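Local coordinates for trehalose synthase regulatory protein (Candida albicans, PDB 5HUS) that probably regulates the trehalose synthase complex, its C-terminal domain having the HAD-type fold of trehalose phosphatases, at residues K47-D52 / R295-L300. Numbering follows the deposited sequence.
Sequences KVNVID and RGINEL
Asn49 and Ile51 meet the start of the C-terminal helix 297-304 at Ile297, a surface contact at the N-terminal end of the helix in this HAD-type domain. The amide side chain of Asn49 reaches the first turn: its OD1 accepts a weak hydrogen bond from Ile297 N at 3.2 Å, bent to 128° at the hydrogen. Gly296 holds the N-cap position without a side chain; the Asn49 oxygen reaches the N-H of the next residue from a part of the chain more than 240 residues earlier. OD1 also lies 3.6 Å from Gly296 CA. Asn49 is itself the centre of an inverse gamma turn, spanned by a weak bond from Val50 N to Val48 O.

Beyond the turn, the short strand 50-51 pairs with strand 28-29. The backbone of Ile51 bonds to Glu28 and Ser30, while its CB points toward the helix. Its CG2 methyl meets Ile297 CD1 at 3.6 Å, and its CB lies 3.8 Å from the same CD1; the two branched side chains cross obliquely. Ile297 places CG1 anti to its backbone N (chi1 -178°), the branch that carries CD1 to Ile51. Within the segment 295-300, Arg295 N gives a weak bond to Glu299 OE1, whereas the guanidinium of Arg295 turns to a salt bridge with Glu284.

Ile297, buried, offers an apolar CD1 to the CG2 and CB of the partly exposed Ile51, and a short polar amide suits the helix start, where the partial positive charge of the first turn would probably favour a carbonyl oxygen. With one weak, bent bond and a small apolar contact between two isoleucines, 229 Å² being buried in all, the association is light.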
loop_
_atom_site.group_PDB
_atom_site.type_symbol
_atom_site.label_atom_id
_atom_site.label_comp_id
_atom_site.label_asym_id
_atom_site.label_seq_id
_atom_site.Cartn_x
_atom_site.Cartn_y
_atom_site.Cartn_z
ATOM N N LYS A 47 -6.441 14.778 8.208
ATOM C CA LYS A 47 -5.207 14.737 7.431
ATOM C C LYS A 47 -5.150 15.890 6.433
ATOM O O LYS A 47 -6.178 16.485 6.102
ATOM C CB LYS A 47 -5.077 13.400 6.698
ATOM C CG LYS A 47 -5.029 12.186 7.616
ATOM C CD LYS A 47 -4.516 10.963 6.875
ATOM C CE LYS A 47 -4.303 9.792 7.824
ATOM N NZ LYS A 47 -3.515 8.701 7.184
ATOM N N VAL A 48 -3.945 16.202 5.959
ATOM C CA VAL A 48 -3.759 17.275 4.990
ATOM C C VAL A 48 -3.027 16.766 3.747
ATOM O O VAL A 48 -3.068 17.397 2.691
ATOM C CB VAL A 48 -2.985 18.468 5.604
ATOM C CG1 VAL A 48 -1.480 18.233 5.528
ATOM C CG2 VAL A 48 -3.359 19.769 4.897
ATOM N N ASN A 49 -2.367 15.619 3.875
ATOM C CA ASN A 49 -1.706 14.988 2.735
ATOM C C ASN A 49 -2.641 14.012 2.043
ATOM O O ASN A 49 -2.383 12.810 1.976
ATOM C CB ASN A 49 -0.429 14.275 3.173
ATOM C CG ASN A 49 0.731 15.229 3.348
ATOM O OD1 ASN A 49 0.928 16.140 2.541
ATOM N ND2 ASN A 49 1.507 15.029 4.405
ATOM N N VAL A 50 -3.743 14.553 1.542
ATOM C CA VAL A 50 -4.750 13.786 0.836
ATOM C C VAL A 50 -4.952 14.446 -0.523
ATOM O O VAL A 50 -4.803 15.659 -0.648
ATOM C CB VAL A 50 -6.070 13.740 1.635
ATOM C CG1 VAL A 50 -7.106 12.899 0.929
ATOM C CG2 VAL A 50 -5.813 13.203 3.035
ATOM N N ILE A 51 -5.262 13.661 -1.548
ATOM C CA ILE A 51 -5.507 14.241 -2.862
ATOM C C ILE A 51 -6.597 13.471 -3.606
ATOM O O ILE A 51 -6.846 12.300 -3.329
ATOM C CB ILE A 51 -4.206 14.289 -3.709
ATOM C CG1 ILE A 51 -4.348 15.284 -4.865
ATOM C CG2 ILE A 51 -3.820 12.896 -4.199
ATOM C CD1 ILE A 51 -3.039 15.847 -5.362
ATOM N N ASP A 52 -7.253 14.148 -4.543
ATOM C CA ASP A 52 -8.303 13.552 -5.349
ATOM C C ASP A 52 -7.724 12.886 -6.600
ATOM O O ASP A 52 -6.609 13.203 -7.017
ATOM C CB ASP A 52 -9.331 14.623 -5.735
ATOM C CG ASP A 52 -8.709 15.767 -6.503
ATOM O OD1 ASP A 52 -7.784 16.415 -5.965
ATOM O OD2 ASP A 52 -9.132 16.006 -7.652
ATOM N N ARG A 295 7.768 17.256 2.472
ATOM C CA ARG A 295 6.878 17.834 3.472
ATOM C C ARG A 295 5.436 17.998 3.000
ATOM O O ARG A 295 4.561 18.337 3.794
ATOM C CB ARG A 295 7.436 19.177 3.946
ATOM C CG ARG A 295 8.785 19.018 4.611
ATOM C CD ARG A 295 9.137 20.163 5.537
ATOM N NE ARG A 295 10.178 19.752 6.475
ATOM C CZ ARG A 295 9.956 19.440 7.749
ATOM N NH1 ARG A 295 8.730 19.515 8.250
ATOM N NH2 ARG A 295 10.964 19.065 8.526
ATOM N N GLY A 296 5.181 17.737 1.722
ATOM C CA GLY A 296 3.826 17.816 1.200
ATOM C C GLY A 296 3.605 16.974 -0.040
ATOM O O GLY A 296 4.552 16.624 -0.742
ATOM N N ILE A 297 2.346 16.656 -0.325
ATOM C CA ILE A 297 2.026 15.828 -1.481
ATOM C C ILE A 297 2.228 16.584 -2.799
ATOM O O ILE A 297 2.654 15.999 -3.795
ATOM C CB ILE A 297 0.579 15.286 -1.397
ATOM C CG1 ILE A 297 0.268 14.389 -2.595
ATOM C CG2 ILE A 297 -0.430 16.421 -1.284
ATOM C CD1 ILE A 297 -0.769 13.330 -2.304
ATOM N N ASN A 298 1.936 17.881 -2.815
ATOM C CA ASN A 298 2.147 18.653 -4.030
ATOM C C ASN A 298 3.628 18.703 -4.387
ATOM O O ASN A 298 3.996 18.623 -5.558
ATOM C CB ASN A 298 1.578 20.069 -3.888
ATOM C CG ASN A 298 0.060 20.084 -3.874
ATOM O OD1 ASN A 298 -0.574 19.187 -3.316
ATOM N ND2 ASN A 298 -0.531 21.098 -4.496
ATOM N N GLU A 299 4.475 18.814 -3.370
ATOM C CA GLU A 299 5.910 18.852 -3.590
ATOM C C GLU A 299 6.399 17.514 -4.134
ATOM O O GLU A 299 7.223 17.469 -5.052
ATOM C CB GLU A 299 6.652 19.199 -2.300
ATOM C CG GLU A 299 8.149 19.392 -2.518
ATOM C CD GLU A 299 8.897 19.657 -1.234
ATOM O OE1 GLU A 299 8.326 19.410 -0.148
ATOM O OE2 GLU A 299 10.058 20.112 -1.311
ATOM N N LEU A 300 5.880 16.431 -3.564
ATOM C CA LEU A 300 6.216 15.091 -4.023
ATOM C C LEU A 300 5.866 14.916 -5.496
ATOM O O LEU A 300 6.700 14.489 -6.289
ATOM C CB LEU A 300 5.485 14.040 -3.186
ATOM C CG LEU A 300 5.604 12.589 -3.654
ATOM C CD1 LEU A 300 7.027 12.091 -3.494
ATOM C CD2 LEU A 300 4.630 11.697 -2.887
#